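Local coordinates for protein SnoK (Streptomyces nogalater, PDB 5EPA) that acts as a non-heme iron, 2-oxoglutarate-dependent carbocyclase in the biosynthesis of nogalamycin, at residues E28-Y33 with A104-G109; Q83-H88 with L112-S117; S145-A150 with Y240-A245. All coordinates share one frame; numbering follows the deposited sequence.

Interaction 1 lies in the helical layer; interactions 2 and 3 lie deeper, on the sheet of the iron-binding double-stranded beta-helix. Interaction 1, about 16 Å from the chain centre, is partly buried and mostly apolar, with no hydrogen bond across it: two helices meet through Val30, Tyr33 and Leu107. Interactions 2 and 3 are buried, each with its centre about 11 Å from the chain centre, and both reach the same antiparallel sheet, where strands 112-122 and 233-242 are neighbours. There, polar groups carry the load: backbone, serine and water in 83-88 with 112-117, a carboxylate and a pair of strand hydrogen bonds in 145-150 with 240-245. Interactions 1 and 3 touch where Tyr33 OH lies 3.3 Å from Leu148 CB.

Interaction 1 (E28-Y33 with A104-G109); sequences EAVRFY and ALRLAG
Leu107 packs against Val30 and Tyr33 where helix 27-36 meets helix 98-108, both lying on the outside of the cupin-type beta core of this PhyH-family enzyme. The short helical segments cross at -59° with their axes 9.6 Å apart at closest approach, and Val30 and Leu107 have the nearest CA atoms. No hydrogen bond links the two segments; they are joined by apolar packing and a CH-pi contact.

Among the aliphatic contacts, the CD2 branch of Leu107 does most of the touching. Leu107 CD2 lies 3.9 Å from Val30 CA and 3.8 Å from Tyr33 CB, while Val30 CG2 meets the same methyl more loosely. Val30 CG2 also approaches the Arg106 guanidinium obliquely; the polar end of Arg106 is directed elsewhere, its NH1 bonding to Ala22 O.

The aromatic contact is a CH-pi interaction. Tyr33 CG stands anti to the backbone N (chi1 174°), which sets it beside Leu107 CD2 at the root of the ring. Leu107 CB sits over one face of the Tyr33 ring, 4.2 Å from the ring centroid and 25° off its normal, displaced toward the rim. The Tyr33 side chain also touches Val39, His217 and Leu148, joining the helix pair to the sheet. An alanine at Tyr33 would probably leave Leu107 CB without its aromatic cover and open a gap between the helices and the sheet. At the same rim, Tyr33 CD2 lies 3.6 Å from Leu107 O, a carbonyl that accepts a hydrogen bond from Arg34 NE.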
loop_
_atom_site.group_PDB
_atom_site.type_symbol
_atom_site.label_atom_id
_atom_site.label_comp_id
_atom_site.label_asym_id
_atom_site.label_seq_id
_atom_site.Cartn_x
_atom_site.Cartn_y
_atom_site.Cartn_z
ATOM N N GLU A 28 -13.496 -11.697 13.313
ATOM C CA GLU A 28 -12.420 -12.628 12.990
ATOM C C GLU A 28 -11.437 -12.007 12.004
ATOM O O GLU A 28 -10.217 -12.193 12.090
ATOM C CB GLU A 28 -13.007 -13.931 12.379
ATOM C CG GLU A 28 -13.905 -14.815 13.291
ATOM C CD GLU A 28 -15.254 -14.181 13.719
ATOM O OE1 GLU A 28 -15.875 -13.475 12.889
ATOM O OE2 GLU A 28 -15.714 -14.435 14.878
ATOM N N ALA A 29 -11.969 -11.292 11.030
ATOM C CA ALA A 29 -11.114 -10.605 10.074
ATOM C C ALA A 29 -10.265 -9.521 10.740
ATOM O O ALA A 29 -9.082 -9.362 10.431
ATOM C CB ALA A 29 -11.946 -9.985 8.959
ATOM N N VAL A 30 -10.853 -8.805 11.679
ATOM C CA VAL A 30 -10.109 -7.821 12.445
ATOM C C VAL A 30 -9.014 -8.483 13.309
ATOM O O VAL A 30 -7.870 -8.024 13.329
ATOM C CB VAL A 30 -11.043 -7.033 13.372
ATOM C CG1 VAL A 30 -10.245 -6.132 14.300
ATOM C CG2 VAL A 30 -12.032 -6.234 12.534
ATOM N N ARG A 31 -9.351 -9.579 13.980
ATOM C CA ARG A 31 -8.372 -10.304 14.763
ATOM C C ARG A 31 -7.248 -10.856 13.883
ATOM O O ARG A 31 -6.081 -10.805 14.256
ATOM C CB ARG A 31 -9.049 -11.402 15.587
ATOM C CG ARG A 31 -8.111 -12.191 16.498
ATOM C CD ARG A 31 -8.839 -13.210 17.367
ATOM N NE ARG A 31 -9.729 -14.129 16.617
ATOM C CZ ARG A 31 -11.090 -14.142 16.556
ATOM N NH1 ARG A 31 -11.880 -13.262 17.205
ATOM N NH2 ARG A 31 -11.686 -15.084 15.804
ATOM N N PHE A 32 -7.587 -11.367 12.712
ATOM C CA PHE A 32 -6.578 -11.897 11.799
ATOM C C PHE A 32 -5.602 -10.810 11.441
ATOM O O PHE A 32 -4.390 -11.001 11.470
ATOM C CB PHE A 32 -7.248 -12.449 10.541
ATOM C CG PHE A 32 -6.316 -13.174 9.596
ATOM C CD1 PHE A 32 -5.544 -12.482 8.687
ATOM C CD2 PHE A 32 -6.232 -14.544 9.608
ATOM C CE1 PHE A 32 -4.689 -13.129 7.816
ATOM C CE2 PHE A 32 -5.363 -15.217 8.733
ATOM C CZ PHE A 32 -4.618 -14.506 7.812
ATOM N N TYR A 33 -6.134 -9.629 11.089
ATOM C CA TYR A 33 -5.291 -8.466 10.798
ATOM C C TYR A 33 -4.379 -8.103 11.949
ATOM O O TYR A 33 -3.220 -7.890 11.740
ATOM C CB TYR A 33 -6.129 -7.237 10.423
ATOM C CG TYR A 33 -5.272 -6.002 10.257
ATOM C CD1 TYR A 33 -4.473 -5.833 9.122
ATOM C CD2 TYR A 33 -5.238 -5.005 11.225
ATOM C CE1 TYR A 33 -3.701 -4.698 8.973
ATOM C CE2 TYR A 33 -4.416 -3.901 11.076
ATOM C CZ TYR A 33 -3.677 -3.752 9.947
ATOM O OH TYR A 33 -2.842 -2.667 9.790
ATOM N N ALA A 104 -10.687 0.114 6.851
ATOM C CA ALA A 104 -9.342 0.510 7.317
ATOM C C ALA A 104 -9.370 1.043 8.733
ATOM O O ALA A 104 -8.558 0.675 9.563
ATOM C CB ALA A 104 -8.766 1.585 6.418
ATOM N N LEU A 105 -10.382 1.841 9.003
ATOM C CA LEU A 105 -10.586 2.391 10.321
ATOM C C LEU A 105 -10.835 1.312 11.381
ATOM O O LEU A 105 -10.314 1.378 12.501
ATOM C CB LEU A 105 -11.755 3.394 10.270
ATOM C CG LEU A 105 -11.891 4.414 11.370
ATOM C CD1 LEU A 105 -10.616 5.243 11.502
ATOM C CD2 LEU A 105 -13.073 5.337 11.069
ATOM N N ARG A 106 -11.656 0.338 11.051
ATOM C CA ARG A 106 -11.945 -0.752 11.993
ATOM C C ARG A 106 -10.712 -1.615 12.235
ATOM O O ARG A 106 -10.442 -2.032 13.344
ATOM C CB ARG A 106 -13.134 -1.588 11.509
ATOM C CG ARG A 106 -14.460 -0.875 11.730
ATOM C CD ARG A 106 -15.702 -1.758 11.685
ATOM N NE ARG A 106 -15.562 -2.953 12.519
ATOM C CZ ARG A 106 -16.336 -4.043 12.448
ATOM N NH1 ARG A 106 -17.330 -4.126 11.570
ATOM N NH2 ARG A 106 -16.104 -5.065 13.277
ATOM N N LEU A 107 -9.950 -1.858 11.188
ATOM C CA LEU A 107 -8.760 -2.661 11.303
ATOM C C LEU A 107 -7.718 -1.939 12.161
ATOM O O LEU A 107 -7.107 -2.555 13.056
ATOM C CB LEU A 107 -8.195 -2.971 9.921
ATOM C CG LEU A 107 -9.048 -3.894 9.031
ATOM C CD1 LEU A 107 -8.400 -4.072 7.677
ATOM C CD2 LEU A 107 -9.247 -5.284 9.638
ATOM N N ALA A 108 -7.545 -0.634 11.920
ATOM C CA ALA A 108 -6.518 0.141 12.601
ATOM C C ALA A 108 -6.820 0.358 14.044
ATOM O O ALA A 108 -5.934 0.422 14.873
ATOM C CB ALA A 108 -6.355 1.480 11.931
ATOM N N GLY A 109 -8.083 0.522 14.351
ATOM C CA GLY A 109 -8.522 0.775 15.738
ATOM C C GLY A 109 -8.178 2.161 16.238
ATOM O O GLY A 109 -8.250 2.423 17.433
#

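Interaction 2 (Q83-H88 with L112-S117); sequences QAWQKH and LRVYSS
The Trp85 indole turns its edge, not a face, toward Ser117: Ser117 N lies at that edge in the ring plane, as does water 3. One face carries Gln86 CG, 3.6 Å above the plane and offset toward the rim. Water 2, a donor to Tyr115 O, lies over one face of the Tyr115 ring, near its rim. Val114 CG1 approaches obliquely, 3.8 Å from Trp85 NE1. Trp85 NE1 donates to water 3 at 2.8 Å; the water also accepts from Gln86 NE2 and donates to Tyr115 O, tying the indole to the strand.

Backbone polarity is met more directly. Ala84 N donates to Ser117 O at 2.9 Å in a nearly straight bond (171° at the hydrogen), although the donor stands 47° out of the carbonyl plane. Ser117 OG lies between its backbone N and carbonyl carbon (chi1 82°), where it accepts a weak bond from Trp85 N at 3.0 Å; its stronger partner is His236 NE2. Water 1 is hydrogen-bonded to Ser116 OG at 2.7 Å and weakly to Gln83 N, while Gln83 OE1 lies 3.1 Å from Ser116 OG.

Val95 of helix 92-95 packs on both Trp85 and Ser117. Residues 84-86 form a short 3-10 segment after strand 76-81, set against strand 112-122 of the cupin-type core, where Tyr115 and Ser116 together face Val239 as a classic beta bulge.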
loop_
_atom_site.group_PDB
_atom_site.type_symbol
_atom_site.label_atom_id
_atom_site.label_comp_id
_atom_site.label_asym_id
_atom_site.label_seq_id
_atom_site.Cartn_x
_atom_site.Cartn_y
_atom_site.Cartn_z
ATOM N N GLN A 83 0.899 10.178 -5.292
ATOM C CA GLN A 83 -0.171 11.134 -4.930
ATOM C C GLN A 83 -1.319 11.053 -5.929
ATOM O O GLN A 83 -1.912 12.061 -6.325
ATOM C CB GLN A 83 0.360 12.561 -4.883
ATOM C CG GLN A 83 1.226 12.865 -3.669
ATOM C CD GLN A 83 2.569 12.164 -3.713
ATOM O OE1 GLN A 83 2.900 11.373 -2.822
ATOM N NE2 GLN A 83 3.351 12.438 -4.742
ATOM N N ALA A 84 -1.606 9.841 -6.340
ATOM C CA ALA A 84 -2.431 9.607 -7.499
ATOM C C ALA A 84 -3.847 10.087 -7.330
ATOM O O ALA A 84 -4.437 10.604 -8.276
ATOM C CB ALA A 84 -2.437 8.097 -7.866
ATOM N N TRP A 85 -4.403 9.915 -6.134
ATOM C CA TRP A 85 -5.790 10.264 -5.894
ATOM C C TRP A 85 -6.043 11.749 -6.073
ATOM O O TRP A 85 -7.154 12.154 -6.331
ATOM C CB TRP A 85 -6.258 9.837 -4.520
ATOM C CG TRP A 85 -5.784 10.714 -3.416
ATOM C CD1 TRP A 85 -4.646 10.563 -2.683
ATOM C CD2 TRP A 85 -6.475 11.841 -2.861
ATOM N NE1 TRP A 85 -4.543 11.562 -1.744
ATOM C CE2 TRP A 85 -5.665 12.344 -1.813
ATOM C CE3 TRP A 85 -7.681 12.518 -3.184
ATOM C CZ2 TRP A 85 -6.016 13.461 -1.085
ATOM C CZ3 TRP A 85 -8.043 13.624 -2.443
ATOM C CH2 TRP A 85 -7.212 14.104 -1.408
ATOM N N GLN A 86 -4.997 12.556 -5.917
ATOM C CA GLN A 86 -5.120 14.029 -6.012
ATOM C C GLN A 86 -5.214 14.434 -7.445
ATOM O O GLN A 86 -5.501 15.589 -7.738
ATOM C CB GLN A 86 -3.894 14.719 -5.418
ATOM C CG GLN A 86 -3.690 14.520 -3.936
ATOM C CD GLN A 86 -2.360 15.058 -3.420
ATOM O OE1 GLN A 86 -1.710 15.896 -4.064
ATOM N NE2 GLN A 86 -1.943 14.588 -2.244
ATOM N N LYS A 87 -4.943 13.510 -8.362
ATOM C CA LYS A 87 -4.725 13.869 -9.777
ATOM C C LYS A 87 -5.893 13.529 -10.691
ATOM O O LYS A 87 -5.820 13.710 -11.902
ATOM C CB LYS A 87 -3.422 13.245 -10.268
ATOM C CG LYS A 87 -2.235 13.980 -9.674
ATOM C CD LYS A 87 -0.948 13.205 -9.685
ATOM C CE LYS A 87 0.104 13.966 -8.879
ATOM N NZ LYS A 87 1.394 13.217 -8.911
ATOM N N HIS A 88 -6.987 13.067 -10.097
ATOM C CA HIS A 88 -8.226 12.885 -10.825
ATOM C C HIS A 88 -9.363 13.146 -9.835
ATOM O O HIS A 88 -9.353 12.630 -8.727
ATOM C CB HIS A 88 -8.294 11.472 -11.372
ATOM C CG HIS A 88 -9.328 11.293 -12.440
ATOM N ND1 HIS A 88 -10.677 11.325 -12.175
ATOM C CD2 HIS A 88 -9.214 11.089 -13.775
ATOM C CE1 HIS A 88 -11.353 11.148 -13.298
ATOM N NE2 HIS A 88 -10.489 10.999 -14.283
ATOM N N LEU A 112 -7.619 7.862 11.421
ATOM C CA LEU A 112 -6.747 7.875 10.282
ATOM C C LEU A 112 -6.952 9.079 9.390
ATOM O O LEU A 112 -8.014 9.705 9.396
ATOM C CB LEU A 112 -6.992 6.656 9.436
ATOM C CG LEU A 112 -6.803 5.287 10.088
ATOM C CD1 LEU A 112 -7.363 4.223 9.171
ATOM C CD2 LEU A 112 -5.345 4.997 10.407
ATOM N N ARG A 113 -5.914 9.362 8.606
ATOM C CA ARG A 113 -5.998 10.297 7.493
ATOM C C ARG A 113 -5.448 9.612 6.262
ATOM O O ARG A 113 -4.615 8.740 6.360
ATOM C CB ARG A 113 -5.141 11.548 7.728
ATOM C CG ARG A 113 -5.667 12.563 8.720
ATOM C CD ARG A 113 -4.627 13.639 8.972
ATOM N NE ARG A 113 -5.093 14.563 9.991
ATOM C CZ ARG A 113 -5.961 15.554 9.774
ATOM N NH1 ARG A 113 -6.500 15.747 8.556
ATOM N NH2 ARG A 113 -6.321 16.348 10.781
ATOM N N VAL A 114 -5.869 10.086 5.092
ATOM C CA VAL A 114 -5.204 9.674 3.842
ATOM C C VAL A 114 -3.844 10.381 3.708
ATOM O O VAL A 114 -3.779 11.605 3.734
ATOM C CB VAL A 114 -6.046 10.013 2.620
ATOM C CG1 VAL A 114 -5.341 9.560 1.353
ATOM C CG2 VAL A 114 -7.398 9.339 2.708
ATOM N N TYR A 115 -2.772 9.597 3.626
ATOM C CA TYR A 115 -1.430 10.115 3.417
ATOM C C TYR A 115 -1.188 10.314 1.937
ATOM O O TYR A 115 -0.701 11.358 1.515
ATOM C CB TYR A 115 -0.306 9.206 3.984
ATOM C CG TYR A 115 1.049 9.593 3.421
ATOM C CD1 TYR A 115 1.606 10.805 3.705
ATOM C CD2 TYR A 115 1.712 8.792 2.529
ATOM C CE1 TYR A 115 2.817 11.211 3.159
ATOM C CE2 TYR A 115 2.939 9.178 1.988
ATOM C CZ TYR A 115 3.467 10.423 2.304
ATOM O OH TYR A 115 4.667 10.833 1.734
ATOM N N SER A 116 -1.489 9.292 1.158
ATOM C CA SER A 116 -1.208 9.307 -0.271
ATOM C C SER A 116 -1.847 8.094 -0.903
ATOM O O SER A 116 -2.400 7.217 -0.212
ATOM C CB SER A 116 0.296 9.259 -0.545
ATOM O OG SER A 116 0.574 9.556 -1.893
ATOM N N SER A 117 -1.771 8.041 -2.226
ATOM C CA SER A 117 -2.074 6.816 -2.937
ATOM C C SER A 117 -1.175 6.684 -4.138
ATOM O O SER A 117 -0.617 7.690 -4.620
ATOM C CB SER A 117 -3.554 6.765 -3.328
ATOM O OG SER A 117 -3.848 7.484 -4.508
HETATM O O HOH W 1 2.545 8.189 -3.093
HETATM O O HOH W 2 1.549 12.761 0.034
HETATM O O HOH W 3 -2.854 12.886 0.112
#

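Interaction 3 (S145-A150 with Y240-A245); sequences SATLTA and YMDADA
Asp242 receives the donors of the chain leading into strand 148-153 on both of its carboxylate oxygens. Asp242 OD1 uses its syn lone pair to accept from Ala146 N at 2.8 Å, a nearly straight bond of 167°. Asp242 OD2 takes Ser145 N at 2.9 Å and Thr147 OG1 at 2.6 Å from opposite faces of the carboxylate plane, with a weak further bond from Thr147 N. Thr147 OG1 lies beside its own backbone N (chi1 -66°), where both can reach Asp242 OD2, and the two side chains cross at about a right angle. Three strong donors and a weak one thus grip this buried carboxylate and would probably stabilise its ionised form.

Beyond it, Leu148 and Tyr240 form an antiparallel hydrogen-bonded pair between neighbouring strands of the major sheet of the double-stranded beta-helix: Leu148 N donates to Tyr240 O at 3.0 Å, and Tyr240 N returns a bond to Leu148 O at 2.8 Å. Next along the strand, Thr149 belongs to the 2-oxoglutarate pocket.

Apolar contacts accompany this pair. Leu148 CD2 lies 4.0 Å from Tyr240 CB, and Ala150 CB meets the ring edge at Tyr240 CE2, 3.9 Å away. Tyr240 OH is hydrogen-bonded to Val95 O.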
loop_
_atom_site.group_PDB
_atom_site.type_symbol
_atom_site.label_atom_id
_atom_site.label_comp_id
_atom_site.label_asym_id
_atom_site.label_seq_id
_atom_site.Cartn_x
_atom_site.Cartn_y
_atom_site.Cartn_z
ATOM N N SER A 145 2.033 4.373 14.300
ATOM C CA SER A 145 1.514 3.395 15.192
ATOM C C SER A 145 0.567 2.456 14.447
ATOM O O SER A 145 0.847 1.269 14.332
ATOM C CB SER A 145 0.831 4.129 16.326
ATOM O OG SER A 145 0.287 3.225 17.250
ATOM N N ALA A 146 -0.536 2.985 13.940
ATOM C CA ALA A 146 -1.557 2.157 13.328
ATOM C C ALA A 146 -1.617 2.339 11.836
ATOM O O ALA A 146 -2.518 1.838 11.188
ATOM C CB ALA A 146 -2.902 2.477 13.950
ATOM N N THR A 147 -0.678 3.099 11.280
ATOM C CA THR A 147 -0.640 3.322 9.852
ATOM C C THR A 147 -0.694 1.987 9.087
ATOM O O THR A 147 0.051 1.038 9.403
ATOM C CB THR A 147 0.597 4.130 9.453
ATOM O OG1 THR A 147 0.497 5.440 9.987
ATOM C CG2 THR A 147 0.752 4.259 7.951
ATOM N N LEU A 148 -1.515 1.965 8.042
ATOM C CA LEU A 148 -1.700 0.789 7.194
ATOM C C LEU A 148 -2.047 1.160 5.754
ATOM O O LEU A 148 -2.408 2.301 5.450
ATOM C CB LEU A 148 -2.791 -0.103 7.748
ATOM C CG LEU A 148 -4.247 0.245 7.505
ATOM C CD1 LEU A 148 -5.139 -0.858 8.030
ATOM C CD2 LEU A 148 -4.605 1.505 8.211
ATOM N N THR A 149 -1.904 0.173 4.866
ATOM C CA THR A 149 -2.104 0.361 3.436
ATOM C C THR A 149 -3.213 -0.553 2.944
ATOM O O THR A 149 -3.279 -1.717 3.355
ATOM C CB THR A 149 -0.847 0.010 2.651
ATOM O OG1 THR A 149 0.230 0.911 2.961
ATOM C CG2 THR A 149 -1.101 0.046 1.146
ATOM N N ALA A 150 -4.095 -0.003 2.119
ATOM C CA ALA A 150 -5.086 -0.767 1.399
ATOM C C ALA A 150 -4.582 -0.990 -0.021
ATOM O O ALA A 150 -4.383 -0.041 -0.751
ATOM C CB ALA A 150 -6.405 -0.008 1.351
ATOM N N TYR A 240 -3.126 4.924 4.605
ATOM C CA TYR A 240 -3.895 5.592 5.649
ATOM C C TYR A 240 -2.989 5.741 6.877
ATOM O O TYR A 240 -2.598 4.746 7.488
ATOM C CB TYR A 240 -5.137 4.791 6.009
ATOM C CG TYR A 240 -6.169 4.642 4.901
ATOM C CD1 TYR A 240 -7.017 5.688 4.582
ATOM C CD2 TYR A 240 -6.302 3.481 4.216
ATOM C CE1 TYR A 240 -7.946 5.571 3.588
ATOM C CE2 TYR A 240 -7.240 3.333 3.205
ATOM C CZ TYR A 240 -8.061 4.377 2.886
ATOM O OH TYR A 240 -9.018 4.249 1.887
ATOM N N MET A 241 -2.630 6.981 7.198
ATOM C CA MET A 241 -1.715 7.239 8.265
ATOM C C MET A 241 -2.452 7.580 9.536
ATOM O O MET A 241 -3.611 7.969 9.517
ATOM C CB MET A 241 -0.764 8.358 7.883
ATOM C CG MET A 241 -1.417 9.740 7.701
ATOM S SD MET A 241 -0.256 10.978 7.133
ATOM C CE MET A 241 -1.429 12.296 6.756
ATOM N N ASP A 242 -1.766 7.454 10.647
ATOM C CA ASP A 242 -2.257 7.945 11.916
ATOM C C ASP A 242 -2.681 9.415 11.756
ATOM O O ASP A 242 -1.975 10.220 11.118
ATOM C CB ASP A 242 -1.156 7.838 12.962
ATOM C CG ASP A 242 -0.702 6.375 13.197
ATOM O OD1 ASP A 242 -1.320 5.703 14.059
ATOM O OD2 ASP A 242 0.272 5.884 12.565
ATOM N N ALA A 243 -3.823 9.773 12.335
ATOM C CA ALA A 243 -4.402 11.103 12.126
ATOM C C ALA A 243 -3.574 12.273 12.672
ATOM O O ALA A 243 -3.828 13.434 12.332
ATOM C CB ALA A 243 -5.801 11.151 12.685
ATOM N N ASP A 244 -2.612 11.976 13.533
ATOM C CA ASP A 244 -1.739 13.002 14.130
ATOM C C ASP A 244 -0.301 12.835 13.633
ATOM O O ASP A 244 0.630 13.371 14.219
ATOM C CB ASP A 244 -1.783 12.937 15.670
ATOM C CG ASP A 244 -1.253 11.593 16.236
ATOM O OD1 ASP A 244 -0.881 10.659 15.484
ATOM O OD2 ASP A 244 -1.173 11.457 17.478
ATOM N N ALA A 245 -0.115 12.150 12.516
ATOM C CA ALA A 245 1.213 12.028 11.897
ATOM C C ALA A 245 1.857 13.348 11.532
ATOM O O ALA A 245 1.177 14.288 11.121
ATOM C CB ALA A 245 1.131 11.193 10.657
#